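Local atomic coordinates of cryptochrome DASH, chloroplastic/mitochondrial (Arabidopsis thaliana, PDB entry 2IJG), a protein that binds FAD and a folate cofactor, repairs cyclobutane pyrimidine dimers in single-stranded DNA as a photolyase, and may also serve as a photoreceptor. Residues E262-K267 and Y285-S290; D268-Y273 and Y321-E326. One frame throughout, in Å; residues are numbered along the deposited sequence.

Interaction 1. Residues E262-K267 and Y285-S290; sequences EYFWKK and YSTKFS. With FAD (flavin-adenine dinucleotide), chain B.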
loop_
_atom_site.group_PDB
_atom_site.type_symbol
_atom_site.label_atom_id
_atom_site.label_comp_id
_atom_site.label_asym_id
_atom_site.label_seq_id
_atom_site.Cartn_x
_atom_site.Cartn_y
_atom_site.Cartn_z
ATOM N N GLU A 262 -7.798 -3.898 16.290
ATOM C CA GLU A 262 -7.499 -2.775 17.173
ATOM C C GLU A 262 -8.317 -1.525 16.903
ATOM O O GLU A 262 -8.874 -0.928 17.824
ATOM C CB GLU A 262 -6.015 -2.412 17.081
ATOM C CG GLU A 262 -5.629 -1.190 17.904
ATOM C CD GLU A 262 -4.167 -0.815 17.747
ATOM O OE1 GLU A 262 -3.768 -0.405 16.641
ATOM O OE2 GLU A 262 -3.410 -0.936 18.730
ATOM N N TYR A 263 -8.376 -1.126 15.639
ATOM C CA TYR A 263 -9.092 0.081 15.260
ATOM C C TYR A 263 -10.613 -0.036 15.336
ATOM O O TYR A 263 -11.295 0.902 15.763
ATOM C CB TYR A 263 -8.679 0.501 13.847
ATOM C CG TYR A 263 -9.165 1.875 13.467
ATOM C CD1 TYR A 263 -8.607 3.020 14.042
ATOM C CD2 TYR A 263 -10.212 2.032 12.566
ATOM C CE1 TYR A 263 -9.092 4.293 13.726
ATOM C CE2 TYR A 263 -10.704 3.293 12.245
ATOM C CZ TYR A 263 -10.145 4.417 12.826
ATOM O OH TYR A 263 -10.654 5.657 12.506
ATOM N N PHE A 264 -11.139 -1.185 14.922
ATOM C CA PHE A 264 -12.581 -1.418 14.921
ATOM C C PHE A 264 -13.148 -1.824 16.279
ATOM O O PHE A 264 -13.977 -1.125 16.859
ATOM C CB PHE A 264 -12.947 -2.527 13.915
ATOM C CG PHE A 264 -12.942 -2.093 12.466
ATOM C CD1 PHE A 264 -12.438 -0.855 12.080
ATOM C CD2 PHE A 264 -13.434 -2.950 11.481
ATOM C CE1 PHE A 264 -12.422 -0.477 10.736
ATOM C CE2 PHE A 264 -13.423 -2.584 10.138
ATOM C CZ PHE A 264 -12.916 -1.346 9.764
ATOM N N TRP A 265 -12.692 -2.968 16.773
ATOM C CA TRP A 265 -13.194 -3.525 18.018
ATOM C C TRP A 265 -12.559 -3.066 19.323
ATOM O O TRP A 265 -13.263 -2.601 20.219
ATOM C CB TRP A 265 -13.150 -5.049 17.924
ATOM C CG TRP A 265 -13.777 -5.548 16.655
ATOM C CD1 TRP A 265 -13.137 -5.872 15.494
ATOM C CD2 TRP A 265 -15.175 -5.716 16.402
ATOM N NE1 TRP A 265 -14.049 -6.227 14.531
ATOM C CE2 TRP A 265 -15.309 -6.142 15.062
ATOM C CE3 TRP A 265 -16.331 -5.546 17.178
ATOM C CZ2 TRP A 265 -16.554 -6.404 14.478
ATOM C CZ3 TRP A 265 -17.567 -5.807 16.600
ATOM C CH2 TRP A 265 -17.667 -6.233 15.260
ATOM N N LYS A 266 -11.241 -3.192 19.443
ATOM C CA LYS A 266 -10.580 -2.788 20.680
ATOM C C LYS A 266 -10.794 -1.312 21.011
ATOM O O LYS A 266 -11.226 -0.982 22.113
ATOM C CB LYS A 266 -9.081 -3.096 20.617
ATOM C CG LYS A 266 -8.311 -2.751 21.895
ATOM C CD LYS A 266 -6.825 -3.062 21.729
ATOM C CE LYS A 266 -5.988 -2.545 22.894
ATOM N NZ LYS A 266 -6.339 -3.199 24.180
ATOM N N LYS A 267 -10.506 -0.424 20.060
ATOM C CA LYS A 267 -10.665 1.007 20.297
ATOM C C LYS A 267 -12.028 1.567 19.902
ATOM O O LYS A 267 -12.365 2.699 20.253
ATOM C CB LYS A 267 -9.548 1.784 19.595
ATOM C CG LYS A 267 -8.178 1.583 20.238
ATOM C CD LYS A 267 -7.093 2.377 19.521
ATOM C CE LYS A 267 -5.738 2.236 20.209
ATOM N NZ LYS A 267 -5.720 2.839 21.575
ATOM N N TYR A 285 -6.442 8.941 14.434
ATOM C CA TYR A 285 -7.304 9.677 13.504
ATOM C C TYR A 285 -7.780 8.892 12.291
ATOM O O TYR A 285 -8.730 9.293 11.621
ATOM C CB TYR A 285 -6.633 10.968 13.027
ATOM C CG TYR A 285 -5.553 10.774 11.987
ATOM C CD1 TYR A 285 -4.207 10.717 12.352
ATOM C CD2 TYR A 285 -5.875 10.657 10.634
ATOM C CE1 TYR A 285 -3.211 10.552 11.398
ATOM C CE2 TYR A 285 -4.886 10.489 9.669
ATOM C CZ TYR A 285 -3.558 10.438 10.059
ATOM O OH TYR A 285 -2.580 10.260 9.114
ATOM N N SER A 286 -7.121 7.785 11.990
ATOM C CA SER A 286 -7.539 6.991 10.852
ATOM C C SER A 286 -7.168 5.527 10.992
ATOM O O SER A 286 -6.474 5.115 11.920
ATOM C CB SER A 286 -6.968 7.563 9.542
ATOM O OG SER A 286 -5.558 7.439 9.483
ATOM N N THR A 287 -7.663 4.756 10.038
ATOM C CA THR A 287 -7.486 3.318 9.949
ATOM C C THR A 287 -6.027 2.806 9.991
ATOM O O THR A 287 -5.702 1.860 10.726
ATOM C CB THR A 287 -8.211 2.850 8.648
ATOM O OG1 THR A 287 -9.188 1.853 8.960
ATOM C CG2 THR A 287 -7.234 2.361 7.620
ATOM N N LYS A 288 -5.161 3.442 9.206
ATOM C CA LYS A 288 -3.753 3.069 9.085
ATOM C C LYS A 288 -3.617 1.677 8.458
ATOM O O LYS A 288 -2.647 0.967 8.706
ATOM C CB LYS A 288 -3.058 3.107 10.453
ATOM C CG LYS A 288 -3.106 4.468 11.155
ATOM C CD LYS A 288 -2.535 5.592 10.286
ATOM C CE LYS A 288 -2.468 6.917 11.048
ATOM N NZ LYS A 288 -3.805 7.410 11.504
ATOM N N PHE A 289 -4.593 1.294 7.638
ATOM C CA PHE A 289 -4.583 -0.011 6.974
ATOM C C PHE A 289 -3.700 -0.054 5.723
ATOM O O PHE A 289 -3.207 -1.115 5.356
ATOM C CB PHE A 289 -6.004 -0.420 6.534
ATOM C CG PHE A 289 -6.963 -0.711 7.666
ATOM C CD1 PHE A 289 -8.336 -0.756 7.420
ATOM C CD2 PHE A 289 -6.509 -0.935 8.961
ATOM C CE1 PHE A 289 -9.247 -1.017 8.447
ATOM C CE2 PHE A 289 -7.408 -1.196 9.998
ATOM C CZ PHE A 289 -8.785 -1.236 9.739
ATOM N N SER A 290 -3.512 1.094 5.071
ATOM C CA SER A 290 -2.759 1.182 3.818
ATOM C C SER A 290 -1.493 0.362 3.619
ATOM O O SER A 290 -1.341 -0.293 2.592
ATOM C CB SER A 290 -2.460 2.645 3.469
ATOM O OG SER A 290 -1.726 3.317 4.481
HETATM P PA FAD B . -8.160 5.772 6.022
HETATM O O1A FAD B . -7.582 5.403 7.321
HETATM O O2A FAD B . -8.174 7.036 5.269
HETATM O O5B FAD B . -8.295 4.449 5.172
HETATM C C5B FAD B . -8.854 4.415 3.885
HETATM C C4B FAD B . -8.212 3.297 3.088
HETATM O O4B FAD B . -8.734 3.488 1.750
HETATM C C3B FAD B . -6.674 3.362 2.961
HETATM O O3B FAD B . -5.967 2.479 3.811
HETATM C C2B FAD B . -6.429 3.101 1.483
HETATM O O2B FAD B . -6.152 1.774 1.106
HETATM C C1B FAD B . -7.664 3.665 0.811
HETATM N N9A FAD B . -7.602 5.096 0.429
HETATM C C8A FAD B . -7.909 6.218 1.157
HETATM N N7A FAD B . -7.752 7.350 0.520
HETATM C C5A FAD B . -7.305 6.953 -0.719
HETATM C C6A FAD B . -6.949 7.703 -1.883
HETATM N N6A FAD B . -7.015 9.035 -1.902
HETATM N N1A FAD B . -6.534 7.017 -2.985
HETATM C C2A FAD B . -6.480 5.661 -2.926
HETATM N N3A FAD B . -6.791 4.859 -1.891
HETATM C C4A FAD B . -7.208 5.603 -0.791
HETATM N N1 FAD B . -1.800 5.497 -0.748
HETATM C C2 FAD B . -1.248 4.306 -1.010
HETATM O O2 FAD B . -1.647 3.250 -0.448
HETATM N N3 FAD B . -0.158 4.257 -1.876
HETATM C C4 FAD B . 0.351 5.360 -2.576
HETATM O O4 FAD B . 1.335 5.186 -3.307
HETATM C C4X FAD B . -0.324 6.619 -2.351
HETATM N N5 FAD B . 0.083 7.827 -2.990
HETATM C C5X FAD B . -0.591 9.035 -2.650
HETATM C C6 FAD B . -0.211 10.258 -3.287
HETATM C C7 FAD B . -0.844 11.459 -3.006
HETATM C C7M FAD B . -0.359 12.709 -3.747
HETATM C C8 FAD B . -1.915 11.500 -2.068
HETATM C C8M FAD B . -2.672 12.770 -1.727
HETATM C C9 FAD B . -2.304 10.280 -1.403
HETATM C C9A FAD B . -1.661 9.062 -1.663
HETATM N N10 FAD B . -1.992 7.793 -1.050
HETATM C C10 FAD B . -1.353 6.631 -1.406
HETATM C "C1'" FAD B . -2.868 7.482 0.035
HETATM C "C2'" FAD B . -3.948 8.078 0.865
HETATM O "O2'" FAD B . -3.535 9.379 1.294
HETATM C "C3'" FAD B . -3.800 6.883 1.801
HETATM O "O3'" FAD B . -4.295 5.740 1.078
HETATM C "C4'" FAD B . -4.503 6.783 3.154
HETATM O "O4'" FAD B . -4.036 7.915 3.908
HETATM C "C5'" FAD B . -3.940 5.456 3.665
HETATM O "O5'" FAD B . -4.295 4.912 4.955
HETATM P P FAD B . -5.124 5.591 6.068
HETATM O O1P FAD B . -5.139 4.631 7.129
HETATM O O2P FAD B . -4.526 6.910 6.362
HETATM O O3P FAD B . -6.629 5.827 5.466
#

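Interaction 2. Residues D268-Y273 and Y321-E326; sequences DLLKVY and YWVLFE. With FAD (flavin-adenine dinucleotide), chain B.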
loop_
_atom_site.group_PDB
_atom_site.type_symbol
_atom_site.label_atom_id
_atom_site.label_comp_id
_atom_site.label_asym_id
_atom_site.label_seq_id
_atom_site.Cartn_x
_atom_site.Cartn_y
_atom_site.Cartn_z
ATOM N N ASP A 268 -12.803 0.781 19.162
ATOM C CA ASP A 268 -14.147 1.193 18.770
ATOM C C ASP A 268 -14.179 2.563 18.078
ATOM O O ASP A 268 -15.156 3.309 18.208
ATOM C CB ASP A 268 -15.031 1.206 20.027
ATOM C CG ASP A 268 -16.510 1.197 19.710
ATOM O OD1 ASP A 268 -16.938 0.387 18.861
ATOM O OD2 ASP A 268 -17.253 1.989 20.326
ATOM N N LEU A 269 -13.124 2.875 17.327
ATOM C CA LEU A 269 -13.013 4.159 16.632
ATOM C C LEU A 269 -13.702 4.227 15.270
ATOM O O LEU A 269 -13.840 5.308 14.691
ATOM C CB LEU A 269 -11.535 4.526 16.464
ATOM C CG LEU A 269 -10.704 4.601 17.750
ATOM C CD1 LEU A 269 -9.252 4.915 17.415
ATOM C CD2 LEU A 269 -11.285 5.665 18.671
ATOM N N LEU A 270 -14.137 3.083 14.752
ATOM C CA LEU A 270 -14.797 3.060 13.452
ATOM C C LEU A 270 -16.014 3.980 13.379
ATOM O O LEU A 270 -16.283 4.574 12.338
ATOM C CB LEU A 270 -15.223 1.633 13.089
ATOM C CG LEU A 270 -15.869 1.494 11.708
ATOM C CD1 LEU A 270 -14.926 2.027 10.640
ATOM C CD2 LEU A 270 -16.201 0.038 11.439
ATOM N N LYS A 271 -16.745 4.109 14.481
ATOM C CA LYS A 271 -17.935 4.953 14.483
ATOM C C LYS A 271 -17.666 6.460 14.450
ATOM O O LYS A 271 -18.603 7.251 14.354
ATOM C CB LYS A 271 -18.830 4.601 15.676
ATOM C CG LYS A 271 -18.182 4.758 17.031
ATOM C CD LYS A 271 -19.119 4.269 18.112
ATOM C CE LYS A 271 -18.527 4.480 19.489
ATOM N NZ LYS A 271 -19.437 3.961 20.550
ATOM N N VAL A 272 -16.394 6.853 14.517
ATOM C CA VAL A 272 -16.028 8.271 14.469
ATOM C C VAL A 272 -14.968 8.558 13.404
ATOM O O VAL A 272 -14.463 9.678 13.306
ATOM C CB VAL A 272 -15.488 8.777 15.828
ATOM C CG1 VAL A 272 -16.562 8.647 16.893
ATOM C CG2 VAL A 272 -14.242 8.004 16.220
ATOM N N TYR A 273 -14.639 7.543 12.609
ATOM C CA TYR A 273 -13.639 7.674 11.553
ATOM C C TYR A 273 -13.817 8.900 10.658
ATOM O O TYR A 273 -12.855 9.626 10.396
ATOM C CB TYR A 273 -13.632 6.421 10.669
ATOM C CG TYR A 273 -12.886 6.616 9.361
ATOM C CD1 TYR A 273 -11.491 6.610 9.317
ATOM C CD2 TYR A 273 -13.582 6.884 8.183
ATOM C CE1 TYR A 273 -10.807 6.874 8.124
ATOM C CE2 TYR A 273 -12.913 7.152 6.991
ATOM C CZ TYR A 273 -11.526 7.149 6.965
ATOM O OH TYR A 273 -10.876 7.446 5.786
ATOM N N TYR A 321 -19.486 3.784 7.280
ATOM C CA TYR A 321 -19.600 3.730 5.831
ATOM C C TYR A 321 -18.417 4.394 5.124
ATOM O O TYR A 321 -17.945 3.898 4.105
ATOM C CB TYR A 321 -20.891 4.415 5.375
ATOM C CG TYR A 321 -20.860 4.840 3.922
ATOM C CD1 TYR A 321 -20.996 3.908 2.896
ATOM C CD2 TYR A 321 -20.645 6.174 3.573
ATOM C CE1 TYR A 321 -20.917 4.294 1.550
ATOM C CE2 TYR A 321 -20.560 6.571 2.231
ATOM C CZ TYR A 321 -20.697 5.626 1.228
ATOM O OH TYR A 321 -20.605 6.009 -0.093
ATOM N N TRP A 322 -17.942 5.514 5.664
ATOM C CA TRP A 322 -16.847 6.241 5.036
ATOM C C TRP A 322 -15.575 5.426 4.822
ATOM O O TRP A 322 -14.838 5.680 3.877
ATOM C CB TRP A 322 -16.532 7.525 5.814
ATOM C CG TRP A 322 -16.181 8.662 4.890
ATOM C CD1 TRP A 322 -14.926 9.098 4.554
ATOM C CD2 TRP A 322 -17.095 9.431 4.099
ATOM N NE1 TRP A 322 -15.006 10.084 3.599
ATOM C CE2 TRP A 322 -16.326 10.307 3.301
ATOM C CE3 TRP A 322 -18.492 9.459 3.983
ATOM C CZ2 TRP A 322 -16.907 11.204 2.396
ATOM C CZ3 TRP A 322 -19.071 10.353 3.081
ATOM C CH2 TRP A 322 -18.277 11.212 2.301
ATOM N N VAL A 323 -15.315 4.448 5.684
ATOM C CA VAL A 323 -14.131 3.623 5.503
ATOM C C VAL A 323 -14.290 2.852 4.199
ATOM O O VAL A 323 -13.310 2.564 3.513
ATOM C CB VAL A 323 -13.937 2.620 6.667
ATOM C CG1 VAL A 323 -12.848 1.609 6.316
ATOM C CG2 VAL A 323 -13.548 3.368 7.933
ATOM N N LEU A 324 -15.529 2.518 3.856
ATOM C CA LEU A 324 -15.797 1.788 2.624
ATOM C C LEU A 324 -15.664 2.741 1.440
ATOM O O LEU A 324 -15.117 2.382 0.397
ATOM C CB LEU A 324 -17.201 1.175 2.668
ATOM C CG LEU A 324 -17.452 0.229 3.852
ATOM C CD1 LEU A 324 -18.873 -0.311 3.777
ATOM C CD2 LEU A 324 -16.435 -0.918 3.839
ATOM N N PHE A 325 -16.168 3.959 1.622
ATOM C CA PHE A 325 -16.103 5.007 0.607
ATOM C C PHE A 325 -14.642 5.231 0.226
ATOM O O PHE A 325 -14.300 5.414 -0.947
ATOM C CB PHE A 325 -16.679 6.304 1.182
ATOM C CG PHE A 325 -16.440 7.518 0.323
ATOM C CD1 PHE A 325 -17.381 7.914 -0.621
ATOM C CD2 PHE A 325 -15.281 8.275 0.472
ATOM C CE1 PHE A 325 -17.175 9.052 -1.404
ATOM C CE2 PHE A 325 -15.060 9.414 -0.308
ATOM C CZ PHE A 325 -16.008 9.804 -1.245
ATOM N N GLU A 326 -13.786 5.213 1.240
ATOM C CA GLU A 326 -12.364 5.432 1.054
ATOM C C GLU A 326 -11.719 4.244 0.331
ATOM O O GLU A 326 -10.782 4.416 -0.444
ATOM C CB GLU A 326 -11.721 5.683 2.425
ATOM C CG GLU A 326 -10.861 6.948 2.514
ATOM C CD GLU A 326 -11.497 8.185 1.893
ATOM O OE1 GLU A 326 -12.473 8.727 2.455
ATOM O OE2 GLU A 326 -11.009 8.622 0.832
HETATM P PA FAD B . -8.160 5.772 6.022
HETATM O O1A FAD B . -7.582 5.403 7.321
HETATM O O2A FAD B . -8.174 7.036 5.269
HETATM O O5B FAD B . -8.295 4.449 5.172
HETATM C C5B FAD B . -8.854 4.415 3.885
HETATM C C4B FAD B . -8.212 3.297 3.088
HETATM O O4B FAD B . -8.734 3.488 1.750
HETATM C C3B FAD B . -6.674 3.362 2.961
HETATM O O3B FAD B . -5.967 2.479 3.811
HETATM C C2B FAD B . -6.429 3.101 1.483
HETATM O O2B FAD B . -6.152 1.774 1.106
HETATM C C1B FAD B . -7.664 3.665 0.811
HETATM N N9A FAD B . -7.602 5.096 0.429
HETATM C C8A FAD B . -7.909 6.218 1.157
HETATM N N7A FAD B . -7.752 7.350 0.520
HETATM C C5A FAD B . -7.305 6.953 -0.719
HETATM C C6A FAD B . -6.949 7.703 -1.883
HETATM N N6A FAD B . -7.015 9.035 -1.902
HETATM N N1A FAD B . -6.534 7.017 -2.985
HETATM C C2A FAD B . -6.480 5.661 -2.926
HETATM N N3A FAD B . -6.791 4.859 -1.891
HETATM C C4A FAD B . -7.208 5.603 -0.791
HETATM N N1 FAD B . -1.800 5.497 -0.748
HETATM C C2 FAD B . -1.248 4.306 -1.010
HETATM O O2 FAD B . -1.647 3.250 -0.448
HETATM N N3 FAD B . -0.158 4.257 -1.876
HETATM C C4 FAD B . 0.351 5.360 -2.576
HETATM O O4 FAD B . 1.335 5.186 -3.307
HETATM C C4X FAD B . -0.324 6.619 -2.351
HETATM N N5 FAD B . 0.083 7.827 -2.990
HETATM C C5X FAD B . -0.591 9.035 -2.650
HETATM C C6 FAD B . -0.211 10.258 -3.287
HETATM C C7 FAD B . -0.844 11.459 -3.006
HETATM C C7M FAD B . -0.359 12.709 -3.747
HETATM C C8 FAD B . -1.915 11.500 -2.068
HETATM C C8M FAD B . -2.672 12.770 -1.727
HETATM C C9 FAD B . -2.304 10.280 -1.403
HETATM C C9A FAD B . -1.661 9.062 -1.663
HETATM N N10 FAD B . -1.992 7.793 -1.050
HETATM C C10 FAD B . -1.353 6.631 -1.406
HETATM C "C1'" FAD B . -2.868 7.482 0.035
HETATM C "C2'" FAD B . -3.948 8.078 0.865
HETATM O "O2'" FAD B . -3.535 9.379 1.294
HETATM C "C3'" FAD B . -3.800 6.883 1.801
HETATM O "O3'" FAD B . -4.295 5.740 1.078
HETATM C "C4'" FAD B . -4.503 6.783 3.154
HETATM O "O4'" FAD B . -4.036 7.915 3.908
HETATM C "C5'" FAD B . -3.940 5.456 3.665
HETATM O "O5'" FAD B . -4.295 4.912 4.955
HETATM P P FAD B . -5.124 5.591 6.068
HETATM O O1P FAD B . -5.139 4.631 7.129
HETATM O O2P FAD B . -4.526 6.910 6.362
HETATM O O3P FAD B . -6.629 5.827 5.466
#

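Interaction 1. Residues E262-K267 and Y285-S290
The ring of Tyr263 has the backbone of Thr287 laid over one face: Thr287 CA stands 3.9 Å from the ring centroid and only 7° off the normal, a CH-pi contact made by a main-chain carbon. In the plane of the same ring, at its edge, lies CE1 of its own neighbour Phe264. Phe289 turns its edge toward the face of Phe264 in an offset edge-to-face pair, centroids 5.7 Å apart and planes at 62°, meeting it near the rim rather than over the ring centre; Phe264 CE1 and Phe289 CZ come within 3.8 Å. Tyr263 reaches the loop because its CG is anti to the backbone N (chi1 -169°), which sends the ring off the helix, and its CE1 comes to 3.3 Å from Ser286 O. Thr287 OG1 is buried against the rings with no polar partner in the model. Arg259, on the same helix 253-266, adds the polar tie: its NE is hydrogen-bonded to Thr287 O, and its NH2 more weakly to Ser286 O.

The other side of the loop serves the cofactor. Thr287 N gives a weak, bent hydrogen bond to FAD O1A (2.8 Å), and Ser286 OG a weak one to FAD O2P. Lys288 NZ donates to Ser286 OG at 2.7 Å, a second-shell hold on that hydroxyl. This is the diphosphate-binding loop of the FAD pocket of class-1 photolyases and cryptochromes, backed by aromatic side chains of a helix.

Interaction 2. Residues D268-Y273 and Y321-E326
Tyr273 carries its CG anti to the backbone N (chi1 165°), and this extends the ring from the loop along helix 318-340 to the FAD diphosphate. Leu270 has the same first torsion (chi1 -177°), which brings its CD1 against Val323 CG2 at 3.3 Å, tighter than usual for two methyls. That one valine methyl serves both partners, since it also sits over a face of the Tyr273 ring, 3.8 Å from the centroid, in a CH-pi contact. Trp322 meets the ring at its edge instead, its CD1 3.7 Å from Tyr273 CE2. Beyond them the phenol OH donates to FAD O2A over 2.8 Å, with the phosphate oxygen in the ring plane, while Glu326 CG packs against Tyr273 OH at 3.3 Å and against FAD C8A of the adenine. A phenylalanine in place of Tyr273 would probably leave FAD O2A without this hydroxyl donor, and Glu326 CG without the oxygen it packs against. The segment 268-273 turns between helices 253-266 and 273-276, with Leu270 also touching Tyr310 of helix 300-313, and it leans on the side of the long helix 318-340.

Overall arrangement
Interactions 1 and 2 interlock along the chain: 262-267 runs straight into 268-273, but the partner loop 285-290 of the first comes before the partner helix segment 321-326 of the second; their centres are 9 Å apart. The join is made by side chains as well as backbone: Tyr263 OH packs on Tyr273 CD1 at 3.4 Å, Phe264 CE1 on Leu270 CD1 at 3.5 Å, and Tyr263 O is probably hydrogen-bonded to Leu269 N. Both contacts meet at the FAD diphosphate, where the loop 285-290 reaches both phosphates and Tyr273 the one on the adenosine side, while Glu326 of interaction 2 also reaches the adenosine half. Asp423, Asp425, Asn392 and Asn432 supply further hydrogen bonds to the cofactor.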